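Local structure of omega transaminase (5LHA) at residues L119-G123 with I300-A304; L62-G68 with K293-Y299. The protein probably transfers amino groups between amines and carbonyl compounds as a class-III, fold type I transaminase, and is captured with its cofactor in the aminated form. All blocks are in the same frame, centred on the assembly; numbering follows the deposited sequence.

Contact 1 (L119-G123 with I300-A304); sequences LFSSG and IPLGA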
loop_
_atom_site.group_PDB
_atom_site.type_symbol
_atom_site.label_atom_id
_atom_site.label_comp_id
_atom_site.label_asym_id
_atom_site.label_seq_id
_atom_site.Cartn_x
_atom_site.Cartn_y
_atom_site.Cartn_z
ATOM N N LEU A 119 26.351 -7.010 6.366
ATOM C CA LEU A 119 25.899 -7.136 4.984
ATOM C C LEU A 119 26.421 -5.925 4.220
ATOM O O LEU A 119 25.941 -4.801 4.418
ATOM C CB LEU A 119 24.380 -7.248 4.896
ATOM C CG LEU A 119 23.908 -8.156 3.757
ATOM C CD1 LEU A 119 22.462 -8.543 3.959
ATOM C CD2 LEU A 119 24.094 -7.495 2.395
ATOM N N PHE A 120 27.389 -6.165 3.336
ATOM C CA PHE A 120 28.094 -5.109 2.627
ATOM C C PHE A 120 27.276 -4.619 1.440
ATOM O O PHE A 120 26.418 -5.319 0.898
ATOM C CB PHE A 120 29.463 -5.603 2.139
ATOM C CG PHE A 120 30.494 -5.726 3.233
ATOM C CD1 PHE A 120 31.080 -4.601 3.792
ATOM C CD2 PHE A 120 30.852 -6.973 3.727
ATOM C CE1 PHE A 120 32.012 -4.723 4.807
ATOM C CE2 PHE A 120 31.780 -7.091 4.738
ATOM C CZ PHE A 120 32.362 -5.964 5.274
ATOM N N SER A 121 27.572 -3.391 1.034
ATOM C CA SER A 121 26.886 -2.742 -0.070
ATOM C C SER A 121 27.803 -1.638 -0.588
ATOM O O SER A 121 29.018 -1.682 -0.359
ATOM C CB SER A 121 25.497 -2.260 0.393
ATOM O OG SER A 121 25.596 -1.267 1.405
ATOM N N SER A 122 27.236 -0.648 -1.279
ATOM C CA SER A 122 28.044 0.351 -1.971
ATOM C C SER A 122 27.780 1.783 -1.539
ATOM O O SER A 122 28.493 2.687 -1.995
ATOM C CB SER A 122 27.823 0.256 -3.486
ATOM O OG SER A 122 28.239 -1.002 -3.982
ATOM N N GLY A 123 26.821 2.020 -0.650
ATOM C CA GLY A 123 26.524 3.385 -0.260
ATOM C C GLY A 123 25.545 3.402 0.889
ATOM O O GLY A 123 25.139 2.358 1.401
ATOM N N ILE A 300 36.400 4.872 -2.723
ATOM C CA ILE A 300 35.721 3.818 -3.472
ATOM C C ILE A 300 34.339 3.656 -2.855
ATOM O O ILE A 300 34.217 3.667 -1.619
ATOM C CB ILE A 300 36.479 2.482 -3.424
ATOM C CG1 ILE A 300 37.958 2.645 -3.781
ATOM C CG2 ILE A 300 35.818 1.487 -4.369
ATOM C CD1 ILE A 300 38.244 2.916 -5.240
ATOM N N PRO A 301 33.281 3.518 -3.650
ATOM C CA PRO A 301 31.941 3.344 -3.071
ATOM C C PRO A 301 31.876 2.094 -2.207
ATOM O O PRO A 301 32.185 0.989 -2.660
ATOM C CB PRO A 301 31.042 3.226 -4.308
ATOM C CG PRO A 301 31.771 3.990 -5.362
ATOM C CD PRO A 301 33.229 3.667 -5.116
ATOM N N LEU A 302 31.493 2.276 -0.945
ATOM C CA LEU A 302 31.265 1.138 -0.065
ATOM C C LEU A 302 30.216 1.512 0.968
ATOM O O LEU A 302 30.267 2.595 1.553
ATOM C CB LEU A 302 32.559 0.714 0.643
ATOM C CG LEU A 302 32.549 -0.507 1.568
ATOM C CD1 LEU A 302 32.387 -1.813 0.788
ATOM C CD2 LEU A 302 33.767 -0.555 2.476
ATOM N N GLY A 303 29.296 0.582 1.220
ATOM C CA GLY A 303 28.355 0.716 2.306
ATOM C C GLY A 303 28.350 -0.561 3.124
ATOM O O GLY A 303 28.816 -1.610 2.678
ATOM N N ALA A 304 27.841 -0.453 4.349
ATOM C CA ALA A 304 27.756 -1.623 5.213
ATOM C C ALA A 304 26.597 -1.484 6.184
ATOM O O ALA A 304 26.316 -0.390 6.680
ATOM C CB ALA A 304 29.057 -1.865 5.992
HETATM O O HOH W 1 31.381 -1.325 -2.660
#

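Contact 2 (L62-G68 with K293-Y299); sequences LWNVNIG and KGITAGY. With PMP (4'-deoxy-4'-aminopyridoxal-5'-phosphate), chain E.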
loop_
_atom_site.group_PDB
_atom_site.type_symbol
_atom_site.label_atom_id
_atom_site.label_comp_id
_atom_site.label_asym_id
_atom_site.label_seq_id
_atom_site.Cartn_x
_atom_site.Cartn_y
_atom_site.Cartn_z
ATOM N N LEU A 62 31.081 15.223 0.335
ATOM C CA LEU A 62 29.695 15.219 0.823
ATOM C C LEU A 62 29.774 14.571 2.202
ATOM O O LEU A 62 29.333 13.433 2.388
ATOM C CB LEU A 62 28.742 14.462 -0.107
ATOM C CG LEU A 62 28.037 15.268 -1.203
ATOM C CD1 LEU A 62 27.200 14.346 -2.083
ATOM C CD2 LEU A 62 27.171 16.379 -0.606
ATOM N N TRP A 63 30.276 15.342 3.175
ATOM C CA TRP A 63 30.806 14.834 4.443
ATOM C C TRP A 63 31.328 13.403 4.354
ATOM O O TRP A 63 30.861 12.519 5.089
ATOM C CB TRP A 63 29.783 14.914 5.589
ATOM C CG TRP A 63 28.315 15.119 5.285
ATOM C CD1 TRP A 63 27.585 14.610 4.246
ATOM C CD2 TRP A 63 27.392 15.873 6.081
ATOM N NE1 TRP A 63 26.274 15.016 4.336
ATOM C CE2 TRP A 63 26.130 15.792 5.455
ATOM C CE3 TRP A 63 27.514 16.614 7.261
ATOM C CZ2 TRP A 63 25.001 16.425 5.965
ATOM C CZ3 TRP A 63 26.395 17.242 7.765
ATOM C CH2 TRP A 63 25.154 17.149 7.113
ATOM N N ASN A 64 32.320 13.163 3.489
ATOM C CA ASN A 64 32.853 11.811 3.375
ATOM C C ASN A 64 34.361 11.738 3.125
ATOM O O ASN A 64 34.975 10.704 3.399
ATOM C CB ASN A 64 32.103 11.032 2.289
ATOM C CG ASN A 64 32.202 11.665 0.910
ATOM O OD1 ASN A 64 32.300 12.884 0.772
ATOM N ND2 ASN A 64 32.140 10.835 -0.124
ATOM N N VAL A 65 34.980 12.809 2.637
ATOM C CA VAL A 65 36.423 12.769 2.404
ATOM C C VAL A 65 37.094 13.137 3.720
ATOM O O VAL A 65 37.727 14.191 3.842
ATOM C CB VAL A 65 36.828 13.705 1.249
ATOM C CG1 VAL A 65 38.295 13.512 0.876
ATOM C CG2 VAL A 65 35.943 13.471 0.044
ATOM N N ASN A 66 36.958 12.253 4.712
ATOM C CA ASN A 66 37.254 12.578 6.103
ATOM C C ASN A 66 38.734 12.501 6.437
ATOM O O ASN A 66 39.153 13.047 7.465
ATOM C CB ASN A 66 36.461 11.656 7.028
ATOM C CG ASN A 66 34.963 11.904 6.945
ATOM O OD1 ASN A 66 34.506 12.763 6.188
ATOM N ND2 ASN A 66 34.194 11.156 7.718
ATOM N N ILE A 67 39.528 11.800 5.623
ATOM C CA ILE A 67 40.974 11.761 5.801
ATOM C C ILE A 67 41.705 12.722 4.877
ATOM O O ILE A 67 42.944 12.760 4.897
ATOM C CB ILE A 67 41.523 10.339 5.602
ATOM C CG1 ILE A 67 41.378 9.928 4.133
ATOM C CG2 ILE A 67 40.815 9.380 6.547
ATOM C CD1 ILE A 67 41.950 8.569 3.808
ATOM N N GLY A 68 40.989 13.453 4.031
ATOM C CA GLY A 68 41.603 14.352 3.076
ATOM C C GLY A 68 41.804 13.715 1.711
ATOM O O GLY A 68 41.832 12.497 1.550
ATOM N N LYS A 293 29.978 6.454 3.199
ATOM C CA LYS A 293 30.728 7.704 3.122
ATOM C C LYS A 293 32.168 7.575 3.617
ATOM O O LYS A 293 33.025 7.010 2.927
ATOM C CB LYS A 293 30.000 8.793 3.913
ATOM C CG LYS A 293 28.737 9.303 3.235
ATOM C CD LYS A 293 28.155 10.482 3.983
ATOM C CE LYS A 293 26.883 10.989 3.317
ATOM N NZ LYS A 293 27.180 11.725 2.053
ATOM N N GLY A 294 32.437 8.072 4.824
ATOM C CA GLY A 294 33.791 8.077 5.355
ATOM C C GLY A 294 34.412 6.704 5.517
ATOM O O GLY A 294 35.632 6.620 5.705
ATOM N N ILE A 295 33.609 5.636 5.449
ATOM C CA ILE A 295 34.130 4.282 5.641
ATOM C C ILE A 295 35.266 3.994 4.660
ATOM O O ILE A 295 36.240 3.307 4.997
ATOM C CB ILE A 295 32.990 3.246 5.550
ATOM C CG1 ILE A 295 33.481 1.878 6.048
ATOM C CG2 ILE A 295 32.378 3.195 4.152
ATOM C CD1 ILE A 295 32.370 0.878 6.354
ATOM N N THR A 296 35.171 4.529 3.443
ATOM C CA THR A 296 36.270 4.510 2.485
ATOM C C THR A 296 36.798 5.912 2.217
ATOM O O THR A 296 37.580 6.106 1.276
ATOM C CB THR A 296 35.855 3.851 1.166
ATOM O OG1 THR A 296 34.676 4.485 0.646
ATOM C CG2 THR A 296 35.603 2.375 1.376
ATOM N N ALA A 297 36.372 6.893 3.017
ATOM C CA ALA A 297 36.758 8.285 2.825
ATOM C C ALA A 297 36.421 8.747 1.418
ATOM O O ALA A 297 37.119 9.583 0.842
ATOM C CB ALA A 297 38.239 8.504 3.130
ATOM N N GLY A 298 35.373 8.156 0.843
ATOM C CA GLY A 298 34.922 8.460 -0.495
ATOM C C GLY A 298 35.763 7.890 -1.611
ATOM O O GLY A 298 35.396 8.049 -2.780
ATOM N N TYR A 299 36.877 7.224 -1.305
ATOM C CA TYR A 299 37.793 6.843 -2.378
ATOM C C TYR A 299 37.173 5.794 -3.291
ATOM O O TYR A 299 37.375 5.831 -4.512
ATOM C CB TYR A 299 39.121 6.347 -1.802
ATOM C CG TYR A 299 40.006 7.451 -1.273
ATOM C CD1 TYR A 299 39.615 8.232 -0.195
ATOM C CD2 TYR A 299 41.229 7.721 -1.858
ATOM C CE1 TYR A 299 40.424 9.251 0.285
ATOM C CE2 TYR A 299 42.044 8.737 -1.385
ATOM C CZ TYR A 299 41.635 9.496 -0.311
ATOM O OH TYR A 299 42.448 10.506 0.158
HETATM N N1 PMP E . 21.502 8.365 5.377
HETATM C C2 PMP E . 22.273 9.449 5.764
HETATM C C2A PMP E . 22.241 9.960 7.178
HETATM C C3 PMP E . 22.774 10.279 4.771
HETATM O O3 PMP E . 23.219 11.537 5.080
HETATM C C4 PMP E . 22.813 9.833 3.451
HETATM C C4A PMP E . 23.434 10.708 2.384
HETATM N N4A PMP E . 23.756 12.013 2.923
HETATM C C5 PMP E . 22.272 8.589 3.118
HETATM C C6 PMP E . 21.611 7.859 4.105
HETATM C C5A PMP E . 22.413 8.061 1.698
HETATM O O4P PMP E . 23.780 7.915 1.350
HETATM P P PMP E . 24.272 7.684 -0.173
HETATM O O1P PMP E . 24.340 9.053 -0.825
HETATM O O2P PMP E . 25.658 7.075 -0.139
HETATM O O3P PMP E . 23.323 6.805 -0.963
#

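Contact 1 (L119-G123 with I300-A304)
Phe120 and Ala304 face each other as a non-hydrogen-bonded pair of an antiparallel bridge, their side chains on one face of the sheet. The Phe120 ring meets the methyl obliquely, CD1 lying 4.1 Å from Ala304 CB, and the same CD1 is 4.3 Å from Leu302 CD1. Leu302 reaches it because CG stands anti to the backbone N (chi1 -177°), which carries the branch back towards the strand although CB starts away from it. One residue on, Ser121 and Gly303 form the hydrogen-bonded pair: Ser121 N gives to Gly303 O at 2.7 Å, and Gly303 N to Ser121 O at 2.8 Å with a nearly straight N-H...O angle of 174°. Ser121 turns to the opposite face, its OG 3.3 Å from Gly303 C; a CB at Gly303 would collide with this hydroxyl and with Gly123 O. Gly123 is the N-cap of helix 124-141 and borders the PMP pocket. The bridges lie at the edge of the mixed seven-stranded sheet of the fold type I PLP enzyme, where 303-308 runs antiparallel to both 288-291 and 115-121, the strand outermost within this chain. Helix 97-109 covers the Phe120 face, and helix 335-350 packs against Leu302.

Contact 2 (L62-G68 with K293-Y299)
Lys293 NZ donates to Leu62 O at 2.8 Å in the cofactor site of this fold type I enzyme, where a lysine at this place characteristically forms the internal aldimine with PLP. Here the cofactor is PMP, and the lysine is not joined to it: its CE lies 3.3 Å from PMP N4A. The chain is extended through chi2 and chi3, then bent at chi4 (-74°), which brings NZ round to the Leu62 carbonyl. NZ also bonds Thr330 of the second subunit and sits at the edge of the Trp63 ring, 3.6 Å from CD1. Without this amine arm, as with an alanine here, Leu62 O and the Thr330 hydroxyl are likely to lose their bond to NZ, the cofactor its expected partner amine, and a gap to open beside Trp63 CD1 and PMP N4A. At the far end, Tyr299 OH gives a short bond to Gly68 O, 2.5 Å, lying in the carbonyl plane; the hydroxyl is also bonded to Arg71 N. Inside 62-68, Asn64 OD1 accepts from Leu62 N. The backbone O of Asn64 meets two CA-H groups, those of Gly294 and Ala297, the latter at 3.1 Å. Ala297 and Gly298 occupy the centre of a type I' turn, both with positive phi; a CB on Gly298 would strike Asn64 ND2. Outermost is apolar packing under helix 335-350, where Ile67 touches both Ala297 and Tyr299: its CG1 rests 3.6 Å from Ala297 CB, while CD1 approaches the Tyr299 ring obliquely, 3.9 Å from CE1.

How the contacts relate
Both contacts are buried, with every touching residue enclosed, and their centres lie about 12 Å apart. They share one chain connection: 293-299 runs directly into 300-304, between strands 288-291 and 303-308, and Leu302 CB packs on Thr296 CG2 at 3.5 Å. Contact 1 is antiparallel sheet pairing, with two bridges, its polar links supplied by backbone atoms and its side chains mostly apolar. Contact 2 joins turns and loops, so side-chain donors take over, with the lysine and tyrosine each gripping a carbonyl oxygen. Both border the PMP site, contact 1 through Gly123 and contact 2 through Lys293, and both touch the second subunit; helix 335-350 packs against each.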